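Local coordinates for protein phosphoribosylaminoimidazole carboxylase (Treponema denticola, PDB 5C5D) that catalyses the reversible carboxylation of 5-aminoimidazole ribonucleotide by CO2 to give 4-carboxy-5-aminoimidazole ribonucleotide, a step of de novo purine biosynthesis, at residues His45-Ser48 and Met49-Tyr53; Asp98-Ser101 and Ser102-Met105; Val114-Pro117 and Lys118-Ala121. The protein carries 1 engineered substitution. All blocks are in the same frame, centred on the assembly; numbering follows the deposited sequence.

Contact 1 (His45-Ser48 and Met49-Tyr53); sequences HVVS and MLKEY
From His45 to Glu52 the backbone is regular alpha helix: the amides of Met49, Leu50, Lys51 and Glu52 reach back one turn to the carbonyls of His45, Val46, Val47 and Ser48, with Leu50 N to Val46 O at 2.9 Å and Glu52 N to Ser48 O longer at 3.3 Å. Three pairs of side chains four residues apart ride on this ladder. Met49 throws its methyl back at the imidazole of His45, and its CE comes 3.5 Å from His45 NE2. The Met49 chain leaves with CG anti to the backbone N (chi1 -177°) and then kinks at chi3 (-62°), which turns CE back to the ring. The same His45 NE2 is hydrogen-bonded to Ile36 O, so the ring is held against strand 31-36. Helix 43-54 packs on the parallel sheet of this alpha/beta fold: Met49 touches Leu8 and Tyr53 reaches Leu4 and Ile6, all on strand 4-9. On another flank of the helix, Val46 and Leu50 run alongside each other, Val46 CG1 to Leu50 CD1 at 4.0 Å, and Val46 meets Phe75 while Leu50 meets Phe79 of helix 72-79. Next to them Lys51, extended beyond CG, lies along Val47 with its CE 3.6 Å from Val47 CG1.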
loop_
_atom_site.group_PDB
_atom_site.type_symbol
_atom_site.label_atom_id
_atom_site.label_comp_id
_atom_site.label_asym_id
_atom_site.label_seq_id
_atom_site.Cartn_x
_atom_site.Cartn_y
_atom_site.Cartn_z
ATOM N N HIS D 45 24.296 -26.194 8.806
ATOM C CA HIS D 45 24.495 -26.752 7.478
ATOM C C HIS D 45 24.911 -25.638 6.497
ATOM O O HIS D 45 25.831 -25.823 5.692
ATOM C CB HIS D 45 23.210 -27.462 7.036
ATOM C CG HIS D 45 23.045 -27.611 5.554
ATOM N ND1 HIS D 45 23.708 -28.575 4.822
ATOM C CD2 HIS D 45 22.225 -26.976 4.682
ATOM C CE1 HIS D 45 23.330 -28.500 3.557
ATOM N NE2 HIS D 45 22.429 -27.540 3.446
ATOM N N VAL D 46 24.259 -24.484 6.599
ATOM C CA VAL D 46 24.563 -23.353 5.715
ATOM C C VAL D 46 25.981 -22.863 6.024
ATOM O O VAL D 46 26.772 -22.658 5.116
ATOM C CB VAL D 46 23.547 -22.212 5.853
ATOM C CG1 VAL D 46 24.021 -20.980 5.136
ATOM C CG2 VAL D 46 22.198 -22.600 5.245
ATOM N N VAL D 47 26.311 -22.703 7.299
ATOM C CA VAL D 47 27.665 -22.270 7.683
ATOM C C VAL D 47 28.722 -23.231 7.163
ATOM O O VAL D 47 29.748 -22.818 6.632
ATOM C CB VAL D 47 27.787 -22.126 9.206
ATOM C CG1 VAL D 47 29.266 -21.994 9.646
ATOM C CG2 VAL D 47 27.012 -20.926 9.655
ATOM N N SER D 48 28.491 -24.528 7.326
ATOM C CA SER D 48 29.456 -25.519 6.887
ATOM C C SER D 48 29.707 -25.402 5.386
ATOM O O SER D 48 30.857 -25.446 4.931
ATOM C CB SER D 48 28.972 -26.921 7.257
ATOM O OG SER D 48 29.163 -27.119 8.638
ATOM N N MET D 49 28.633 -25.228 4.630
ATOM C CA MET D 49 28.703 -25.061 3.186
ATOM C C MET D 49 29.455 -23.801 2.807
ATOM O O MET D 49 30.319 -23.828 1.925
ATOM C CB MET D 49 27.296 -24.997 2.611
ATOM C CG MET D 49 27.236 -24.907 1.137
ATOM S SD MET D 49 25.551 -24.438 0.731
ATOM C CE MET D 49 24.701 -25.867 1.392
ATOM N N LEU D 50 29.122 -22.706 3.474
ATOM C CA LEU D 50 29.778 -21.438 3.167
ATOM C C LEU D 50 31.278 -21.528 3.478
ATOM O O LEU D 50 32.091 -20.965 2.729
ATOM C CB LEU D 50 29.158 -20.283 3.935
ATOM C CG LEU D 50 27.707 -19.950 3.614
ATOM C CD1 LEU D 50 27.243 -18.758 4.432
ATOM C CD2 LEU D 50 27.520 -19.658 2.126
ATOM N N LYS D 51 31.665 -22.225 4.547
ATOM C CA LYS D 51 33.098 -22.322 4.864
ATOM C C LYS D 51 33.850 -23.038 3.746
ATOM O O LYS D 51 34.990 -22.691 3.421
ATOM C CB LYS D 51 33.333 -23.029 6.200
ATOM C CG LYS D 51 32.983 -22.158 7.389
ATOM C CD LYS D 51 33.318 -22.844 8.713
ATOM C CE LYS D 51 32.906 -21.995 9.904
ATOM N NZ LYS D 51 33.072 -22.767 11.181
ATOM N N GLU D 52 33.222 -24.051 3.162
ATOM C CA GLU D 52 33.857 -24.784 2.071
ATOM C C GLU D 52 34.071 -23.880 0.842
ATOM O O GLU D 52 35.174 -23.858 0.281
ATOM C CB GLU D 52 33.022 -26.006 1.684
ATOM C CG GLU D 52 33.059 -27.115 2.731
ATOM C CD GLU D 52 31.956 -28.143 2.559
ATOM O OE1 GLU D 52 31.144 -28.015 1.620
ATOM O OE2 GLU D 52 31.902 -29.083 3.375
ATOM N N TYR D 53 33.048 -23.127 0.437
ATOM C CA TYR D 53 33.169 -22.247 -0.740
ATOM C C TYR D 53 34.128 -21.084 -0.459
ATOM O O TYR D 53 34.913 -20.689 -1.326
ATOM C CB TYR D 53 31.804 -21.696 -1.194
ATOM C CG TYR D 53 30.956 -22.777 -1.839
ATOM C CD1 TYR D 53 31.347 -23.364 -3.036
ATOM C CD2 TYR D 53 29.785 -23.195 -1.250
ATOM C CE1 TYR D 53 30.578 -24.353 -3.636
ATOM C CE2 TYR D 53 28.986 -24.176 -1.849
ATOM C CZ TYR D 53 29.400 -24.752 -3.028
ATOM O OH TYR D 53 28.637 -25.731 -3.608
#

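Contact 2 (Asp98-Ser101 and Ser102-Met105); sequences DIYS and SLRM
Tyr100 and Leu103 meet on one side of helix 99-103, the short helix of the beta-alpha-beta unit that runs from strand 84-86 to strand 112-113. Ile99 O takes Leu103 N at 3.1 Å and also a weak bond from Ser102 N; Tyr100 O receives Arg104 N at 3.0 Å. There the helix ends, for Arg104 leaves helical angles and forms the centre of an inverse gamma turn.

Among the apolar contacts, those between the two halves are made by one leucine branch. Leu103 CD1 lies 3.7 Å from Tyr100 CD1, approaching the ring obliquely, with the two side chains pointing the same way. Leu103 CD1 also comes within 4.4 Å of Ile99 CG1, while Ile99 CG2 lies above one face of the Tyr100 ring, toward its rim. Subunits meet here: Ile99 packs on Leu103 of a neighbouring subunit, and Leu103 on Leu113 of that same subunit.

Charges pair across a different interface, where Asp98 and Arg104 each face the other residue of another subunit, Asp98 OD2 with Arg104 NH2 in both directions. The arginine chain folds at chi2 and chi3 as it heads for that partner.

Two serines and a water bind at the start of the helix. With chi1 at 71°, Ser101 OG lies between the backbone N and carbonyl carbon and donates to Asp98 O at 2.8 Å, sharing that oxygen with Ser101 N; it also bonds Asn70 N, close to the substrate-binding Ser69. Ser102 OG is hydrogen-bonded to Asn70 ND2. A water completes the link, donating to Asp98 O at 2.8 Å and lying 2.6 Å from Ser102 OG.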
loop_
_atom_site.group_PDB
_atom_site.type_symbol
_atom_site.label_atom_id
_atom_site.label_comp_id
_atom_site.label_asym_id
_atom_site.label_seq_id
_atom_site.Cartn_x
_atom_site.Cartn_y
_atom_site.Cartn_z
ATOM N N ASP D 98 6.676 -8.957 0.536
ATOM C CA ASP D 98 7.918 -9.700 0.900
ATOM C C ASP D 98 9.181 -8.993 0.456
ATOM O O ASP D 98 10.250 -9.229 0.994
ATOM C CB ASP D 98 7.908 -11.109 0.299
ATOM C CG ASP D 98 6.895 -12.044 0.970
ATOM O OD1 ASP D 98 6.694 -11.959 2.217
ATOM O OD2 ASP D 98 6.293 -12.903 0.244
ATOM N N ILE D 99 9.092 -8.124 -0.554
ATOM C CA ILE D 99 10.296 -7.486 -1.059
ATOM C C ILE D 99 10.979 -6.645 0.014
ATOM O O ILE D 99 12.215 -6.525 0.011
ATOM C CB ILE D 99 9.978 -6.635 -2.302
ATOM C CG1 ILE D 99 11.259 -6.192 -3.012
ATOM C CG2 ILE D 99 9.121 -5.463 -1.978
ATOM C CD1 ILE D 99 12.153 -7.339 -3.427
ATOM N N TYR D 100 10.211 -6.112 0.953
ATOM C CA TYR D 100 10.820 -5.241 1.979
ATOM C C TYR D 100 11.784 -6.013 2.873
ATOM O O TYR D 100 12.757 -5.427 3.361
ATOM C CB TYR D 100 9.764 -4.525 2.811
ATOM C CG TYR D 100 9.081 -3.519 1.943
ATOM C CD1 TYR D 100 9.750 -2.353 1.589
ATOM C CD2 TYR D 100 7.843 -3.775 1.403
ATOM C CE1 TYR D 100 9.177 -1.451 0.778
ATOM C CE2 TYR D 100 7.256 -2.843 0.568
ATOM C CZ TYR D 100 7.959 -1.691 0.273
ATOM O OH TYR D 100 7.388 -0.744 -0.569
ATOM N N SER D 101 11.560 -7.314 3.068
ATOM C CA SER D 101 12.502 -8.113 3.863
ATOM C C SER D 101 13.869 -8.273 3.211
ATOM O O SER D 101 14.857 -8.530 3.918
ATOM C CB SER D 101 11.903 -9.510 4.175
ATOM O OG SER D 101 11.832 -10.357 3.030
ATOM N N SER D 102 13.941 -8.169 1.885
ATOM C CA SER D 102 15.222 -8.167 1.184
ATOM C C SER D 102 15.815 -6.756 1.133
ATOM O O SER D 102 17.050 -6.624 1.138
ATOM C CB SER D 102 15.084 -8.709 -0.233
ATOM O OG SER D 102 14.708 -10.077 -0.267
ATOM N N LEU D 103 14.973 -5.725 1.078
ATOM C CA LEU D 103 15.452 -4.307 1.006
ATOM C C LEU D 103 16.086 -3.776 2.311
ATOM O O LEU D 103 17.149 -3.143 2.281
ATOM C CB LEU D 103 14.306 -3.340 0.615
ATOM C CG LEU D 103 13.813 -3.269 -0.850
ATOM C CD1 LEU D 103 12.478 -2.555 -0.930
ATOM C CD2 LEU D 103 14.839 -2.547 -1.709
ATOM N N ARG D 104 15.424 -4.007 3.437
ATOM C CA ARG D 104 15.692 -3.270 4.670
ATOM C C ARG D 104 16.748 -3.904 5.566
ATOM O O ARG D 104 16.471 -4.466 6.627
ATOM C CB ARG D 104 14.385 -3.106 5.433
ATOM C CG ARG D 104 13.442 -2.149 4.699
ATOM C CD ARG D 104 13.772 -0.727 5.091
ATOM N NE ARG D 104 13.340 -0.456 6.471
ATOM C CZ ARG D 104 13.733 0.555 7.236
ATOM N NH1 ARG D 104 14.664 1.408 6.823
ATOM N NH2 ARG D 104 13.212 0.714 8.444
ATOM N N MET D 105 17.969 -3.811 5.092
ATOM C CA MET D 105 19.121 -4.360 5.799
ATOM C C MET D 105 19.640 -3.365 6.838
ATOM O O MET D 105 19.498 -2.139 6.666
ATOM C CB MET D 105 20.213 -4.708 4.786
ATOM C CG MET D 105 19.850 -5.823 3.829
ATOM S SD MET D 105 19.599 -7.410 4.619
ATOM C CE MET D 105 17.790 -7.533 4.776
HETATM O O HOH W 1 12.173 -10.554 -0.585
#

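Contact 3 (Val114-Pro117 and Lys118-Ala121); sequences VLEP and KNAA
Glu116 O is gripped by two amides of the first helical turn: Ala120 N at 2.9 Å, and Asn119 N at 2.8 Å in a weak, bent bond. Glu116 holds the N-cap position of helix 117-129, and Pro117 starts the helix without an amide hydrogen to offer. Pro117 O continues the ladder with Ala121 N at 3.2 Å. Two waters bridge the turn. One takes hydrogens from Glu116 N and Asn119 ND2; the other donates to Glu116 OE1 and accepts from Lys118 N, which links the carboxylate to the first turn of the helix. Its other oxygen, OE2, pairs with Arg68 of a neighbouring subunit. The amide of Asn119 stands almost square to the carboxylate plane, 89° apart, with ND2 3.8 Å from Glu116 CB; its OD1 is hydrogen-bonded to Gly108 N and its ND2 to Pro106 O, both of another subunit. Val114 CG1 presses on Asn119 CB at 3.4 Å. The segment follows strand 112-113, with Val114 hydrogen-bonded through its backbone to Ala86 at the end of strand 84-86, while Pro117 rests on Lys20 and Ile21 of helix 15-27.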
loop_
_atom_site.group_PDB
_atom_site.type_symbol
_atom_site.label_atom_id
_atom_site.label_comp_id
_atom_site.label_asym_id
_atom_site.label_seq_id
_atom_site.Cartn_x
_atom_site.Cartn_y
_atom_site.Cartn_z
ATOM N N VAL D 114 18.323 -7.623 -6.739
ATOM C CA VAL D 114 17.885 -7.613 -8.139
ATOM C C VAL D 114 16.660 -8.489 -8.259
ATOM O O VAL D 114 16.659 -9.608 -7.741
ATOM C CB VAL D 114 18.983 -8.126 -9.064
ATOM C CG1 VAL D 114 18.527 -8.181 -10.502
ATOM C CG2 VAL D 114 20.190 -7.223 -8.992
ATOM N N LEU D 115 15.622 -8.014 -8.942
ATOM C CA LEU D 115 14.404 -8.808 -9.014
ATOM C C LEU D 115 14.406 -9.944 -10.015
ATOM O O LEU D 115 13.917 -11.038 -9.714
ATOM C CB LEU D 115 13.219 -7.916 -9.344
ATOM C CG LEU D 115 12.782 -6.947 -8.260
ATOM C CD1 LEU D 115 11.461 -6.336 -8.676
ATOM C CD2 LEU D 115 12.651 -7.652 -6.936
ATOM N N GLU D 116 14.864 -9.686 -11.229
ATOM C CA GLU D 116 14.740 -10.690 -12.256
ATOM C C GLU D 116 15.938 -11.636 -12.261
ATOM O O GLU D 116 17.086 -11.183 -12.265
ATOM C CB GLU D 116 14.628 -10.034 -13.619
ATOM C CG GLU D 116 13.358 -9.239 -13.891
ATOM C CD GLU D 116 12.147 -10.099 -14.090
ATOM O OE1 GLU D 116 12.316 -11.278 -14.444
ATOM O OE2 GLU D 116 11.016 -9.594 -13.886
ATOM N N PRO D 117 15.679 -12.932 -12.355
ATOM C CA PRO D 117 16.769 -13.910 -12.396
ATOM C C PRO D 117 17.781 -13.675 -13.511
ATOM O O PRO D 117 18.982 -13.833 -13.263
ATOM C CB PRO D 117 16.041 -15.249 -12.583
ATOM C CG PRO D 117 14.615 -14.937 -12.790
ATOM C CD PRO D 117 14.353 -13.573 -12.292
ATOM N N LYS D 118 17.349 -13.281 -14.706
ATOM C CA LYS D 118 18.324 -13.018 -15.760
ATOM C C LYS D 118 19.204 -11.836 -15.380
ATOM O O LYS D 118 20.372 -11.787 -15.786
ATOM C CB LYS D 118 17.633 -12.752 -17.104
ATOM C CG LYS D 118 17.016 -13.990 -17.729
ATOM C CD LYS D 118 16.497 -13.680 -19.120
ATOM C CE LYS D 118 15.768 -14.858 -19.711
ATOM N NZ LYS D 118 15.222 -14.534 -21.057
ATOM N N ASN D 119 18.643 -10.878 -14.630
ATOM C CA ASN D 119 19.392 -9.686 -14.220
ATOM C C ASN D 119 20.323 -10.019 -13.083
ATOM O O ASN D 119 21.363 -9.417 -12.970
ATOM C CB ASN D 119 18.455 -8.529 -13.845
ATOM C CG ASN D 119 17.889 -7.845 -15.084
ATOM O OD1 ASN D 119 18.461 -7.974 -16.164
ATOM N ND2 ASN D 119 16.754 -7.152 -14.955
ATOM N N ALA D 120 19.982 -11.001 -12.261
ATOM C CA ALA D 120 20.929 -11.388 -11.220
ATOM C C ALA D 120 22.175 -12.005 -11.881
ATOM O O ALA D 120 23.325 -11.754 -11.483
ATOM C CB ALA D 120 20.300 -12.364 -10.221
ATOM N N ALA D 121 21.964 -12.797 -12.918
ATOM C CA ALA D 121 23.085 -13.375 -13.671
ATOM C C ALA D 121 23.906 -12.313 -14.377
ATOM O O ALA D 121 25.139 -12.359 -14.357
ATOM C CB ALA D 121 22.575 -14.378 -14.675
HETATM O O HOH W 2 15.402 -6.985 -12.202
HETATM O O HOH W 3 14.530 -12.811 -15.562
#

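Overall arrangement
Contacts 2 and 3 are largely buried, whereas contact 1 is partly exposed, its centre lying about 24 Å from the centre of each of the others. Contact 1 sits inside one helix and relies on regular backbone bonds and side chains lying along one another; it faces the sheet and helix 72-79. Contacts 2 and 3 instead straddle helix ends on the two sides of strand 112-113 along the chain, and waters enter both. They touch through Ile99 CD1 and Leu115 CD2, 3.6 Å apart, and both reach the same neighbouring subunit. Asp98, Arg104 and Glu116 pair with opposite charges on other chains, while the polar end of His45 in contact 1 finds its partner within the chain.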